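Side-chain contacts in ribonucleoside-diphosphate reductase subunit beta (Clostridium botulinum, PDB 6ZJK), which probably serves as the radical-generating R2 subunit of a class I ribonucleotide reductase and carries a two-iron site within a helical bundle: residues K83-L88 with T150-I155; R93-K98 with F212-T217; I100-F105 with I280-Y285; S143-L148 with K159-W164. One frame throughout, in Å; residues are numbered along the deposited sequence.

Interaction 1 of 4, residues K83-L88 with T150-I155; sequences KQFPYL and TVTNPI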
loop_
_atom_site.group_PDB
_atom_site.type_symbol
_atom_site.label_atom_id
_atom_site.label_comp_id
_atom_site.label_asym_id
_atom_site.label_seq_id
_atom_site.Cartn_x
_atom_site.Cartn_y
_atom_site.Cartn_z
ATOM N N LYS A 83 24.548 4.635 22.969
ATOM C CA LYS A 83 25.308 5.014 24.157
ATOM C C LYS A 83 24.570 6.077 24.967
ATOM O O LYS A 83 24.565 6.032 26.202
ATOM C CB LYS A 83 26.677 5.557 23.740
ATOM C CG LYS A 83 27.333 4.889 22.517
ATOM C CD LYS A 83 28.858 4.894 22.674
ATOM C CE LYS A 83 29.599 5.224 21.380
ATOM N NZ LYS A 83 31.061 4.944 21.420
ATOM N N GLN A 84 23.756 6.939 24.357
ATOM C CA GLN A 84 23.141 8.059 25.067
ATOM C C GLN A 84 21.843 7.689 25.777
ATOM O O GLN A 84 21.462 8.367 26.741
ATOM C CB GLN A 84 22.861 9.192 24.086
ATOM C CG GLN A 84 24.082 9.593 23.305
ATOM C CD GLN A 84 23.844 10.794 22.432
ATOM O OE1 GLN A 84 23.102 10.728 21.446
ATOM N NE2 GLN A 84 24.493 11.902 22.773
ATOM N N PHE A 85 21.123 6.674 25.291
ATOM C CA PHE A 85 19.841 6.312 25.895
ATOM C C PHE A 85 19.885 6.068 27.410
ATOM O O PHE A 85 18.923 6.463 28.090
ATOM C CB PHE A 85 19.267 5.081 25.177
ATOM C CG PHE A 85 17.841 4.782 25.538
ATOM C CD1 PHE A 85 16.803 5.502 24.975
ATOM C CD2 PHE A 85 17.538 3.781 26.444
ATOM C CE1 PHE A 85 15.490 5.237 25.310
ATOM C CE2 PHE A 85 16.224 3.500 26.777
ATOM C CZ PHE A 85 15.202 4.223 26.206
ATOM N N PRO A 86 20.884 5.381 27.988
ATOM C CA PRO A 86 20.870 5.168 29.449
ATOM C C PRO A 86 21.051 6.430 30.278
ATOM O O PRO A 86 20.820 6.387 31.491
ATOM C CB PRO A 86 22.035 4.188 29.679
ATOM C CG PRO A 86 22.218 3.521 28.368
ATOM C CD PRO A 86 21.924 4.558 27.339
ATOM N N TYR A 87 21.495 7.529 29.685
ATOM C CA TYR A 87 21.748 8.718 30.480
ATOM C C TYR A 87 20.686 9.794 30.291
ATOM O O TYR A 87 20.831 10.886 30.847
ATOM C CB TYR A 87 23.139 9.269 30.162
ATOM C CG TYR A 87 24.253 8.351 30.594
ATOM C CD1 TYR A 87 25.277 8.010 29.716
ATOM C CD2 TYR A 87 24.294 7.824 31.877
ATOM C CE1 TYR A 87 26.298 7.180 30.097
ATOM C CE2 TYR A 87 25.326 6.982 32.268
ATOM C CZ TYR A 87 26.319 6.664 31.368
ATOM O OH TYR A 87 27.352 5.831 31.727
ATOM N N LEU A 88 19.594 9.486 29.586
ATOM C CA LEU A 88 18.426 10.358 29.612
ATOM C C LEU A 88 17.878 10.473 31.032
ATOM O O LEU A 88 17.910 9.510 31.806
ATOM C CB LEU A 88 17.340 9.820 28.680
ATOM C CG LEU A 88 17.655 9.698 27.192
ATOM C CD1 LEU A 88 16.453 9.146 26.491
ATOM C CD2 LEU A 88 18.052 11.055 26.619
ATOM N N THR A 150 16.812 -1.387 19.012
ATOM C CA THR A 150 18.245 -1.138 18.937
ATOM C C THR A 150 18.789 -0.386 20.145
ATOM O O THR A 150 19.850 -0.760 20.661
ATOM C CB THR A 150 18.583 -0.390 17.649
ATOM O OG1 THR A 150 18.172 -1.191 16.548
ATOM C CG2 THR A 150 20.081 -0.177 17.555
ATOM N N VAL A 151 18.061 0.615 20.669
ATOM C CA VAL A 151 18.636 1.426 21.740
ATOM C C VAL A 151 18.369 0.873 23.134
ATOM O O VAL A 151 18.989 1.344 24.093
ATOM C CB VAL A 151 18.137 2.890 21.709
ATOM C CG1 VAL A 151 18.284 3.489 20.306
ATOM C CG2 VAL A 151 16.690 2.990 22.179
ATOM N N THR A 152 17.514 -0.135 23.286
ATOM C CA THR A 152 17.250 -0.682 24.615
ATOM C C THR A 152 16.968 -2.180 24.505
ATOM O O THR A 152 16.962 -2.757 23.415
ATOM C CB THR A 152 16.122 0.110 25.309
ATOM O OG1 THR A 152 16.082 -0.217 26.713
ATOM C CG2 THR A 152 14.768 -0.159 24.651
ATOM N N ASN A 153 16.785 -2.830 25.651
ATOM C CA ASN A 153 16.671 -4.285 25.703
ATOM C C ASN A 153 15.218 -4.719 25.547
ATOM O O ASN A 153 14.301 -3.888 25.593
ATOM C CB ASN A 153 17.283 -4.786 27.012
ATOM C CG ASN A 153 16.570 -4.254 28.212
ATOM O OD1 ASN A 153 15.420 -4.618 28.469
ATOM N ND2 ASN A 153 17.206 -3.318 28.913
ATOM N N PRO A 154 14.962 -6.028 25.330
ATOM C CA PRO A 154 13.581 -6.463 25.033
ATOM C C PRO A 154 12.568 -6.133 26.119
ATOM O O PRO A 154 11.398 -5.890 25.798
ATOM C CB PRO A 154 13.720 -7.994 24.878
ATOM C CG PRO A 154 15.098 -8.218 24.473
ATOM C CD PRO A 154 15.903 -7.162 25.216
ATOM N N ILE A 155 12.962 -6.159 27.397
ATOM C CA ILE A 155 11.938 -5.941 28.412
ATOM C C ILE A 155 11.507 -4.477 28.435
ATOM O O ILE A 155 10.311 -4.168 28.365
ATOM C CB ILE A 155 12.439 -6.415 29.789
ATOM C CG1 ILE A 155 12.721 -7.911 29.753
ATOM C CG2 ILE A 155 11.400 -6.158 30.858
ATOM C CD1 ILE A 155 11.591 -8.769 30.251
#
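F85 lays its ring against V151 and T152, and these three residues carry the whole contact. The F85 CB points at the other segment, and CG, anti to the backbone N (chi1 -169°), sets the ring against V151. V151 comes over one face of that ring. Its CG2 methyl lies 4.0 Å from the ring centroid, 20° off the normal, in a CH-pi contact offset toward the rim. The two side chains cross at about a right angle. The V151 carbonyl oxygen borders the ring, with O 3.7 Å from F85 CD2. T152 approaches the ring obliquely, its CB 3.7 Å from F85 CE2. No hydrogen bond joins the segments; one ring packs against carbon and oxygen atoms of V151 and T152. F85 starts a short 3-10 segment, 85-87, and T152 is where the chain leaves helix 124-151. N153 then takes the N-cap position of helix 154-161, with a weak bond from I155 N to its OD1. F85 also packs on R93 of helix 90-118 and on M224. V151 touches D81 of helix 79-84. The contact thus ties this 3-10 segment, after helix 79-84, to the junction of helices 124-151 and 154-161, beside helix 90-118.

Interaction 2 of 4, residues R93-K98 with F212-T217; sequences RNAFDK and FSFFYT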
loop_
_atom_site.group_PDB
_atom_site.type_symbol
_atom_site.label_atom_id
_atom_site.label_comp_id
_atom_site.label_asym_id
_atom_site.label_seq_id
_atom_site.Cartn_x
_atom_site.Cartn_y
_atom_site.Cartn_z
ATOM N N ARG A 93 12.889 10.398 29.638
ATOM C CA ARG A 93 12.377 9.061 29.331
ATOM C C ARG A 93 10.859 9.011 29.424
ATOM O O ARG A 93 10.198 8.405 28.571
ATOM C CB ARG A 93 12.974 8.010 30.275
ATOM C CG ARG A 93 14.287 7.355 29.861
ATOM C CD ARG A 93 14.085 6.479 28.596
ATOM N NE ARG A 93 13.116 5.407 28.824
ATOM C CZ ARG A 93 13.363 4.269 29.469
ATOM N NH1 ARG A 93 14.568 4.023 29.980
ATOM N NH2 ARG A 93 12.384 3.387 29.626
ATOM N N ASN A 94 10.285 9.641 30.452
ATOM C CA ASN A 94 8.832 9.691 30.566
ATOM C C ASN A 94 8.209 10.272 29.306
ATOM O O ASN A 94 7.261 9.704 28.746
ATOM C CB ASN A 94 8.436 10.530 31.792
ATOM C CG ASN A 94 6.942 10.785 31.869
ATOM O OD1 ASN A 94 6.191 9.940 32.337
ATOM N ND2 ASN A 94 6.507 11.968 31.427
ATOM N N ALA A 95 8.789 11.353 28.791
ATOM C CA ALA A 95 8.227 11.961 27.592
ATOM C C ALA A 95 8.478 11.084 26.366
ATOM O O ALA A 95 7.560 10.836 25.582
ATOM C CB ALA A 95 8.813 13.362 27.400
ATOM N N PHE A 96 9.698 10.558 26.230
ATOM C CA PHE A 96 10.070 9.707 25.098
ATOM C C PHE A 96 9.178 8.466 24.993
ATOM O O PHE A 96 8.710 8.121 23.899
ATOM C CB PHE A 96 11.559 9.342 25.219
ATOM C CG PHE A 96 12.085 8.468 24.094
ATOM C CD1 PHE A 96 11.916 7.087 24.136
ATOM C CD2 PHE A 96 12.798 9.017 23.039
ATOM C CE1 PHE A 96 12.395 6.264 23.092
ATOM C CE2 PHE A 96 13.282 8.202 21.990
ATOM C CZ PHE A 96 13.081 6.835 22.026
ATOM N N ASP A 97 8.960 7.759 26.108
ATOM C CA ASP A 97 8.173 6.524 26.076
ATOM C C ASP A 97 6.734 6.786 25.634
ATOM O O ASP A 97 6.184 6.056 24.802
ATOM C CB ASP A 97 8.181 5.851 27.461
ATOM C CG ASP A 97 9.581 5.411 27.913
ATOM O OD1 ASP A 97 10.556 5.600 27.147
ATOM O OD2 ASP A 97 9.712 4.885 29.052
ATOM N N LYS A 98 6.093 7.817 26.196
ATOM C CA LYS A 98 4.681 8.052 25.890
ATOM C C LYS A 98 4.475 8.547 24.460
ATOM O O LYS A 98 3.473 8.212 23.819
ATOM C CB LYS A 98 4.080 9.036 26.892
ATOM C CG LYS A 98 3.921 8.429 28.290
ATOM C CD LYS A 98 3.807 9.495 29.350
ATOM C CE LYS A 98 3.886 8.867 30.732
ATOM N NZ LYS A 98 2.812 7.849 30.903
ATOM N N PHE A 212 7.090 15.667 16.457
ATOM C CA PHE A 212 8.376 15.958 15.884
ATOM C C PHE A 212 9.124 16.983 16.704
ATOM O O PHE A 212 10.287 16.892 16.854
ATOM C CB PHE A 212 8.365 16.457 14.419
ATOM C CG PHE A 212 7.676 15.575 13.435
ATOM C CD1 PHE A 212 7.866 14.228 13.431
ATOM C CD2 PHE A 212 6.846 16.109 12.498
ATOM C CE1 PHE A 212 7.209 13.419 12.543
ATOM C CE2 PHE A 212 6.182 15.326 11.604
ATOM C CZ PHE A 212 6.376 13.966 11.629
ATOM N N SER A 213 8.448 17.992 17.209
ATOM C CA SER A 213 9.163 19.034 17.941
ATOM C C SER A 213 9.837 18.495 19.199
ATOM O O SER A 213 10.823 19.088 19.657
ATOM C CB SER A 213 8.224 20.204 18.285
ATOM O OG SER A 213 7.239 19.845 19.238
ATOM N N PHE A 214 9.352 17.377 19.763
ATOM C CA PHE A 214 10.033 16.788 20.915
ATOM C C PHE A 214 11.392 16.217 20.521
ATOM O O PHE A 214 12.411 16.509 21.168
ATOM C CB PHE A 214 9.169 15.705 21.573
ATOM C CG PHE A 214 9.902 14.920 22.653
ATOM C CD1 PHE A 214 10.140 15.500 23.892
ATOM C CD2 PHE A 214 10.348 13.622 22.428
ATOM C CE1 PHE A 214 10.825 14.809 24.890
ATOM C CE2 PHE A 214 11.037 12.910 23.417
ATOM C CZ PHE A 214 11.275 13.510 24.647
ATOM N N PHE A 215 11.424 15.392 19.464
ATOM C CA PHE A 215 12.667 14.739 19.068
ATOM C C PHE A 215 13.679 15.748 18.549
ATOM O O PHE A 215 14.874 15.634 18.852
ATOM C CB PHE A 215 12.368 13.633 18.048
ATOM C CG PHE A 215 11.537 12.544 18.634
ATOM C CD1 PHE A 215 12.111 11.611 19.485
ATOM C CD2 PHE A 215 10.166 12.513 18.430
ATOM C CE1 PHE A 215 11.332 10.626 20.083
ATOM C CE2 PHE A 215 9.382 11.540 19.020
ATOM C CZ PHE A 215 9.965 10.593 19.850
ATOM N N TYR A 216 13.210 16.795 17.839
ATOM C CA TYR A 216 14.118 17.861 17.432
ATOM C C TYR A 216 14.646 18.631 18.642
ATOM O O TYR A 216 15.815 19.036 18.659
ATOM C CB TYR A 216 13.427 18.824 16.450
ATOM C CG TYR A 216 12.948 18.169 15.150
ATOM C CD1 TYR A 216 13.473 16.943 14.724
ATOM C CD2 TYR A 216 11.987 18.787 14.344
ATOM C CE1 TYR A 216 13.031 16.326 13.553
ATOM C CE2 TYR A 216 11.538 18.178 13.142
ATOM C CZ TYR A 216 12.067 16.957 12.749
ATOM O OH TYR A 216 11.629 16.351 11.563
ATOM N N THR A 217 13.802 18.843 19.660
ATOM C CA THR A 217 14.270 19.528 20.865
ATOM C C THR A 217 15.337 18.708 21.584
ATOM O O THR A 217 16.301 19.278 22.105
ATOM C CB THR A 217 13.108 19.859 21.809
ATOM O OG1 THR A 217 12.265 20.853 21.202
ATOM C CG2 THR A 217 13.619 20.413 23.132
#
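F214 reaches from helix 190-220 to the backbone and side chains of A95 and F96 on helix 90-118. Its CB points at the other helix, and CG is anti to the backbone N (chi1 172°), which extends the ring across to helix 90-118. Further out, CD2 lies over the centre of the F215 ring. At the rim, CE1 meets the A95 methyl, with CB 3.5 Å away. CE2 rests on the F96 backbone, 3.7 Å from F96 CA, with CB slightly further. The tip atom CZ ends 3.7 Å from the backbone nitrogen F96 N, and no hydrogen bond crosses between the segments. The F96 and F215 rings meet obliquely. F96 CE2 comes at the edge of the F215 ring, near its plane, 3.6 Å from F215 CE1. The ring planes stand at 79°, with centroids 5.8 Å apart. On the other side of helix 90-118, R93 grips D97 side-on in a salt bridge of two hydrogen bonds, NE to OD1 and NH2 to OD2. F231 of helix 225-255 stacks on F215, and I99 touches both F214 and F215. The helix axes approach to 11.1 Å and run at 139°, nearer antiparallel. This aromatic layer joins two long helices in the core of the ferritin-like R2 bundle, with the F215 side chain about 12 Å from a bound iron(III) ion.

Interaction 3 of 4, residues I100-F105 with I280-Y285; sequences ISFLNF and IQWGQY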
loop_
_atom_site.group_PDB
_atom_site.type_symbol
_atom_site.label_atom_id
_atom_site.label_comp_id
_atom_site.label_asym_id
_atom_site.label_seq_id
_atom_site.Cartn_x
_atom_site.Cartn_y
_atom_site.Cartn_z
ATOM N N ILE A 100 6.435 8.103 21.656
ATOM C CA ILE A 100 6.681 7.129 20.603
ATOM C C ILE A 100 5.641 6.009 20.647
ATOM O O ILE A 100 5.292 5.438 19.610
ATOM C CB ILE A 100 8.136 6.634 20.664
ATOM C CG1 ILE A 100 8.557 6.136 19.277
ATOM C CG2 ILE A 100 8.291 5.570 21.695
ATOM C CD1 ILE A 100 10.047 6.111 19.062
ATOM N N SER A 101 5.090 5.703 21.821
ATOM C CA SER A 101 3.997 4.735 21.767
ATOM C C SER A 101 2.748 5.362 21.151
ATOM O O SER A 101 2.065 4.731 20.336
ATOM C CB SER A 101 3.697 4.189 23.155
ATOM O OG SER A 101 2.445 3.532 23.176
ATOM N N PHE A 102 2.491 6.652 21.362
ATOM C CA PHE A 102 1.367 7.332 20.720
ATOM C C PHE A 102 1.540 7.413 19.212
ATOM O O PHE A 102 0.602 7.125 18.458
ATOM C CB PHE A 102 1.219 8.737 21.308
ATOM C CG PHE A 102 0.106 9.532 20.704
ATOM C CD1 PHE A 102 -1.211 9.088 20.780
ATOM C CD2 PHE A 102 0.372 10.725 20.055
ATOM C CE1 PHE A 102 -2.238 9.825 20.224
ATOM C CE2 PHE A 102 -0.662 11.468 19.491
ATOM C CZ PHE A 102 -1.968 11.017 19.592
ATOM N N LEU A 103 2.736 7.773 18.745
ATOM C CA LEU A 103 2.941 7.886 17.308
ATOM C C LEU A 103 2.793 6.526 16.615
ATOM O O LEU A 103 2.226 6.443 15.513
ATOM C CB LEU A 103 4.313 8.504 17.029
ATOM C CG LEU A 103 4.573 9.918 17.567
ATOM C CD1 LEU A 103 5.892 10.489 17.039
ATOM C CD2 LEU A 103 3.407 10.884 17.283
ATOM N N ASN A 104 3.236 5.447 17.269
ATOM C CA ASN A 104 3.069 4.106 16.699
ATOM C C ASN A 104 1.597 3.751 16.563
ATOM O O ASN A 104 1.198 3.077 15.607
ATOM C CB ASN A 104 3.783 3.051 17.569
ATOM C CG ASN A 104 3.831 1.660 16.904
ATOM O OD1 ASN A 104 4.362 1.489 15.804
ATOM N ND2 ASN A 104 3.283 0.671 17.580
ATOM N N PHE A 105 0.778 4.179 17.517
ATOM C CA PHE A 105 -0.659 4.009 17.369
ATOM C C PHE A 105 -1.183 4.795 16.165
ATOM O O PHE A 105 -2.024 4.289 15.408
ATOM C CB PHE A 105 -1.376 4.447 18.649
ATOM C CG PHE A 105 -2.825 4.755 18.433
ATOM C CD1 PHE A 105 -3.774 3.745 18.507
ATOM C CD2 PHE A 105 -3.241 6.051 18.107
ATOM C CE1 PHE A 105 -5.115 4.031 18.291
ATOM C CE2 PHE A 105 -4.567 6.330 17.878
ATOM C CZ PHE A 105 -5.508 5.330 17.974
ATOM N N ILE A 280 -2.446 20.188 22.691
ATOM C CA ILE A 280 -1.765 21.060 23.649
ATOM C C ILE A 280 -1.756 20.419 25.032
ATOM O O ILE A 280 -0.724 20.364 25.719
ATOM C CB ILE A 280 -2.444 22.437 23.684
ATOM C CG1 ILE A 280 -2.228 23.190 22.370
ATOM C CG2 ILE A 280 -1.907 23.265 24.841
ATOM C CD1 ILE A 280 -2.968 24.537 22.309
ATOM N N GLN A 281 -2.926 19.955 25.469
ATOM C CA GLN A 281 -2.970 19.342 26.792
ATOM C C GLN A 281 -2.124 18.071 26.861
ATOM O O GLN A 281 -1.370 17.876 27.818
ATOM C CB GLN A 281 -4.420 19.017 27.103
ATOM C CG GLN A 281 -4.806 19.119 28.530
ATOM C CD GLN A 281 -6.237 18.685 28.726
ATOM O OE1 GLN A 281 -6.932 19.172 29.639
ATOM N NE2 GLN A 281 -6.710 17.817 27.850
ATOM N N TRP A 282 -2.020 17.282 25.783
ATOM C CA TRP A 282 -1.154 16.107 25.742
ATOM C C TRP A 282 0.312 16.514 25.764
ATOM O O TRP A 282 1.112 15.927 26.500
ATOM C CB TRP A 282 -1.469 15.282 24.485
ATOM C CG TRP A 282 -0.445 14.224 24.116
ATOM C CD1 TRP A 282 0.492 14.303 23.127
ATOM C CD2 TRP A 282 -0.284 12.920 24.709
ATOM N NE1 TRP A 282 1.231 13.142 23.071
ATOM C CE2 TRP A 282 0.775 12.279 24.031
ATOM C CE3 TRP A 282 -0.928 12.240 25.747
ATOM C CZ2 TRP A 282 1.208 10.989 24.363
ATOM C CZ3 TRP A 282 -0.493 10.953 26.081
ATOM C CH2 TRP A 282 0.563 10.344 25.388
ATOM N N GLY A 283 0.674 17.528 24.968
ATOM C CA GLY A 283 2.053 17.991 24.933
ATOM C C GLY A 283 2.538 18.507 26.276
ATOM O O GLY A 283 3.668 18.228 26.685
ATOM N N GLN A 284 1.654 19.144 26.987
ATOM C CA GLN A 284 1.974 19.675 28.255
ATOM C C GLN A 284 2.086 18.537 29.278
ATOM O O GLN A 284 2.914 18.540 30.102
ATOM C CB GLN A 284 0.903 20.713 28.647
ATOM C CG GLN A 284 1.048 22.067 27.956
ATOM C CD GLN A 284 -0.131 22.963 28.112
ATOM O OE1 GLN A 284 -1.180 22.542 28.475
ATOM N NE2 GLN A 284 0.055 24.202 27.834
ATOM N N TYR A 285 1.255 17.543 29.134
ATOM C CA TYR A 285 1.192 16.451 30.103
ATOM C C TYR A 285 2.457 15.592 30.082
ATOM O O TYR A 285 2.994 15.240 31.143
ATOM C CB TYR A 285 -0.056 15.606 29.830
ATOM C CG TYR A 285 -0.062 14.267 30.536
ATOM C CD1 TYR A 285 -0.172 14.191 31.925
ATOM C CD2 TYR A 285 0.022 13.077 29.812
ATOM C CE1 TYR A 285 -0.182 12.969 32.580
ATOM C CE2 TYR A 285 0.005 11.835 30.462
ATOM C CZ TYR A 285 -0.093 11.791 31.843
ATOM O OH TYR A 285 -0.104 10.571 32.496
#
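F102 overlaps the indole of W282, and this pair makes up the entire contact. F102 CB lies 3.8 Å from W282 CZ2 on the six-membered ring. F102 CD2 comes 4.0 Å from W282 NE1. The side chains slide past each other in opposite directions. Each has CG anti to its own backbone N (chi1 179° and 166°), which extends both across the space between the segments, whose nearest CA atoms, those of F102 and W282, are 10.4 Å apart. The rings meet obliquely: F102 and the five-membered indole ring have centroids 5.0 Å apart and planes at 47°. R173 of helix 168-186 packs on both aromatics, and L170 adds to the F102 side. From the same segment, F105 meets F29 of the second subunit edge-to-face. The pair joins helices 90-118 and 262-287 inside the R2 bundle, with the F102 side chain about 11 Å from a bound iron(III) ion. With no hydrogen bond across it, the contact rests on shape and dispersion between two buried aromatic side chains.

Interaction 4 of 4, residues S143-L148 with K159-W164; sequences SYSYIL and KIYDQW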
loop_
_atom_site.group_PDB
_atom_site.type_symbol
_atom_site.label_atom_id
_atom_site.label_comp_id
_atom_site.label_asym_id
_atom_site.label_seq_id
_atom_site.Cartn_x
_atom_site.Cartn_y
_atom_site.Cartn_z
ATOM N N SER A 143 9.940 1.746 11.599
ATOM C CA SER A 143 10.994 2.624 12.093
ATOM C C SER A 143 11.025 2.657 13.616
ATOM O O SER A 143 12.089 2.906 14.201
ATOM C CB SER A 143 10.839 4.052 11.542
ATOM O OG SER A 143 9.778 4.757 12.176
ATOM N N TYR A 144 9.853 2.613 14.198
ATOM C CA TYR A 144 9.712 2.704 15.628
ATOM C C TYR A 144 10.178 1.396 16.257
ATOM O O TYR A 144 10.825 1.418 17.233
ATOM C CB TYR A 144 8.305 3.092 16.089
ATOM C CG TYR A 144 7.726 4.343 15.431
ATOM C CD1 TYR A 144 8.511 5.427 15.184
ATOM C CD2 TYR A 144 6.422 4.408 15.049
ATOM C CE1 TYR A 144 8.009 6.543 14.586
ATOM C CE2 TYR A 144 5.914 5.527 14.455
ATOM C CZ TYR A 144 6.715 6.580 14.226
ATOM O OH TYR A 144 6.230 7.658 13.614
ATOM N N SER A 145 9.821 0.271 15.675
ATOM C CA SER A 145 10.329 -1.018 16.137
ATOM C C SER A 145 11.853 -1.064 16.055
ATOM O O SER A 145 12.517 -1.610 16.947
ATOM C CB SER A 145 9.707 -2.162 15.330
ATOM O OG SER A 145 8.544 -2.674 15.972
ATOM N N TYR A 146 12.392 -0.522 14.987
ATOM C CA TYR A 146 13.807 -0.475 14.791
ATOM C C TYR A 146 14.501 0.376 15.850
ATOM O O TYR A 146 15.517 0.004 16.316
ATOM C CB TYR A 146 14.169 0.012 13.417
ATOM C CG TYR A 146 15.602 0.341 13.202
ATOM C CD1 TYR A 146 16.571 -0.572 13.383
ATOM C CD2 TYR A 146 15.983 1.552 12.764
ATOM C CE1 TYR A 146 17.867 -0.278 13.165
ATOM C CE2 TYR A 146 17.283 1.858 12.540
ATOM C CZ TYR A 146 18.223 0.938 12.754
ATOM O OH TYR A 146 19.508 1.233 12.529
ATOM N N ILE A 147 13.964 1.543 16.164
ATOM C CA ILE A 147 14.545 2.388 17.220
ATOM C C ILE A 147 14.556 1.645 18.560
ATOM O O ILE A 147 15.588 1.566 19.238
ATOM C CB ILE A 147 13.805 3.733 17.330
ATOM C CG1 ILE A 147 14.091 4.606 16.102
ATOM C CG2 ILE A 147 14.193 4.469 18.639
ATOM C CD1 ILE A 147 13.206 5.857 15.982
ATOM N N LEU A 148 13.400 1.108 18.963
ATOM C CA LEU A 148 13.253 0.559 20.303
ATOM C C LEU A 148 14.055 -0.719 20.487
ATOM O O LEU A 148 14.575 -0.975 21.587
ATOM C CB LEU A 148 11.775 0.336 20.625
ATOM C CG LEU A 148 10.896 1.586 20.707
ATOM C CD1 LEU A 148 9.504 1.120 21.069
ATOM C CD2 LEU A 148 11.436 2.648 21.755
ATOM N N LYS A 159 7.697 -2.646 27.310
ATOM C CA LYS A 159 7.067 -1.699 28.222
ATOM C C LYS A 159 6.683 -0.404 27.495
ATOM O O LYS A 159 5.646 0.190 27.795
ATOM C CB LYS A 159 8.017 -1.409 29.381
ATOM C CG LYS A 159 7.384 -0.712 30.582
ATOM C CD LYS A 159 8.403 0.203 31.251
ATOM C CE LYS A 159 8.044 0.530 32.710
ATOM N NZ LYS A 159 9.156 1.067 33.521
ATOM N N ILE A 160 7.516 0.048 26.551
ATOM C CA ILE A 160 7.199 1.255 25.784
ATOM C C ILE A 160 6.063 0.985 24.796
ATOM O O ILE A 160 5.135 1.792 24.672
ATOM C CB ILE A 160 8.454 1.809 25.091
ATOM C CG1 ILE A 160 9.435 2.336 26.151
ATOM C CG2 ILE A 160 8.079 2.923 24.087
ATOM C CD1 ILE A 160 10.843 2.512 25.638
ATOM N N TYR A 161 6.125 -0.151 24.079
ATOM C CA TYR A 161 4.986 -0.603 23.277
ATOM C C TYR A 161 3.671 -0.500 24.056
ATOM O O TYR A 161 2.668 0.002 23.533
ATOM C CB TYR A 161 5.168 -2.058 22.834
ATOM C CG TYR A 161 6.006 -2.426 21.606
ATOM C CD1 TYR A 161 6.245 -1.552 20.550
ATOM C CD2 TYR A 161 6.494 -3.723 21.499
ATOM C CE1 TYR A 161 7.004 -1.980 19.420
ATOM C CE2 TYR A 161 7.234 -4.147 20.430
ATOM C CZ TYR A 161 7.491 -3.300 19.387
ATOM O OH TYR A 161 8.234 -3.844 18.348
ATOM N N ASP A 162 3.652 -0.975 25.310
ATOM C CA ASP A 162 2.417 -1.125 26.079
ATOM C C ASP A 162 2.073 0.114 26.913
ATOM O O ASP A 162 1.207 0.035 27.790
ATOM C CB ASP A 162 2.510 -2.335 27.015
ATOM C CG ASP A 162 2.306 -3.656 26.293
ATOM O OD1 ASP A 162 1.613 -3.683 25.260
ATOM O OD2 ASP A 162 2.846 -4.675 26.762
ATOM N N GLN A 163 2.695 1.257 26.629
ATOM C CA GLN A 163 2.468 2.374 27.535
ATOM C C GLN A 163 0.996 2.786 27.564
ATOM O O GLN A 163 0.466 3.154 28.624
ATOM C CB GLN A 163 3.375 3.535 27.118
ATOM C CG GLN A 163 3.502 4.649 28.102
ATOM C CD GLN A 163 4.533 4.418 29.182
ATOM O OE1 GLN A 163 4.597 5.180 30.141
ATOM N NE2 GLN A 163 5.351 3.371 29.034
ATOM N N TRP A 164 0.226 2.545 26.494
ATOM C CA TRP A 164 -1.202 2.849 26.446
ATOM C C TRP A 164 -2.037 1.953 27.348
ATOM O O TRP A 164 -3.169 2.327 27.684
ATOM C CB TRP A 164 -1.730 2.742 25.001
ATOM C CG TRP A 164 -1.702 1.349 24.425
ATOM C CD1 TRP A 164 -0.647 0.736 23.808
ATOM C CD2 TRP A 164 -2.777 0.395 24.421
ATOM N NE1 TRP A 164 -0.997 -0.541 23.420
ATOM C CE2 TRP A 164 -2.297 -0.776 23.787
ATOM C CE3 TRP A 164 -4.093 0.412 24.901
ATOM C CZ2 TRP A 164 -3.088 -1.906 23.612
ATOM C CZ3 TRP A 164 -4.878 -0.714 24.728
ATOM C CH2 TRP A 164 -4.372 -1.859 24.089
#
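Segment 143-148 is continuous helix, while 159-164 ends one helix at Y161 and breaks at D162 before a weakly bonded helix at about 163-164. The backbones come nearest at L148 and I160, with CA atoms 8.2 Å apart. L148 fills that gap with its two methyls. CD1 lies 3.8 Å from I160 CG2, and CD2 lies 3.9 Å from I160 CD1. The second link is polar. S145 OG and Y161 OH are 2.7 Å apart and hydrogen-bonded. S145 OG sits at the edge of the Y161 ring, near its plane. Y161 has CG anti to its carbonyl carbon (chi1 -83°), and its ring reaches back toward helix 124-151. Both hydroxyls have further partners on the second subunit, S145 OG with W51 N and Y161 OH with N52 N. I160 packs on D97 and I100 of helix 90-118. The contact therefore closes the turn between helices 124-151 and 154-161, with helix 90-118 at I160 and the second subunit at the hydroxyl pair.

How the interactions relate
All four contacts are buried at their touching residues, but they lie at different depths. Interaction 3 is the deepest, its centre about 13 Å from the centre of the chain. Interaction 1 is the furthest out, its centre about 27 Å from the same point. Helix 90-118 supplies one side of interactions 2 and 3, and those two touch where K98 O meets W282 CZ2. Interactions 1 and 4 share helices 124-151 and 154-161. Interactions 1 to 3 have no hydrogen bond across them and are led by aromatic rings. Interaction 4 adds a hydrogen bond. Interactions 3 and 4 both touch the second subunit. F85 of interaction 1 packs on F96 of interaction 2.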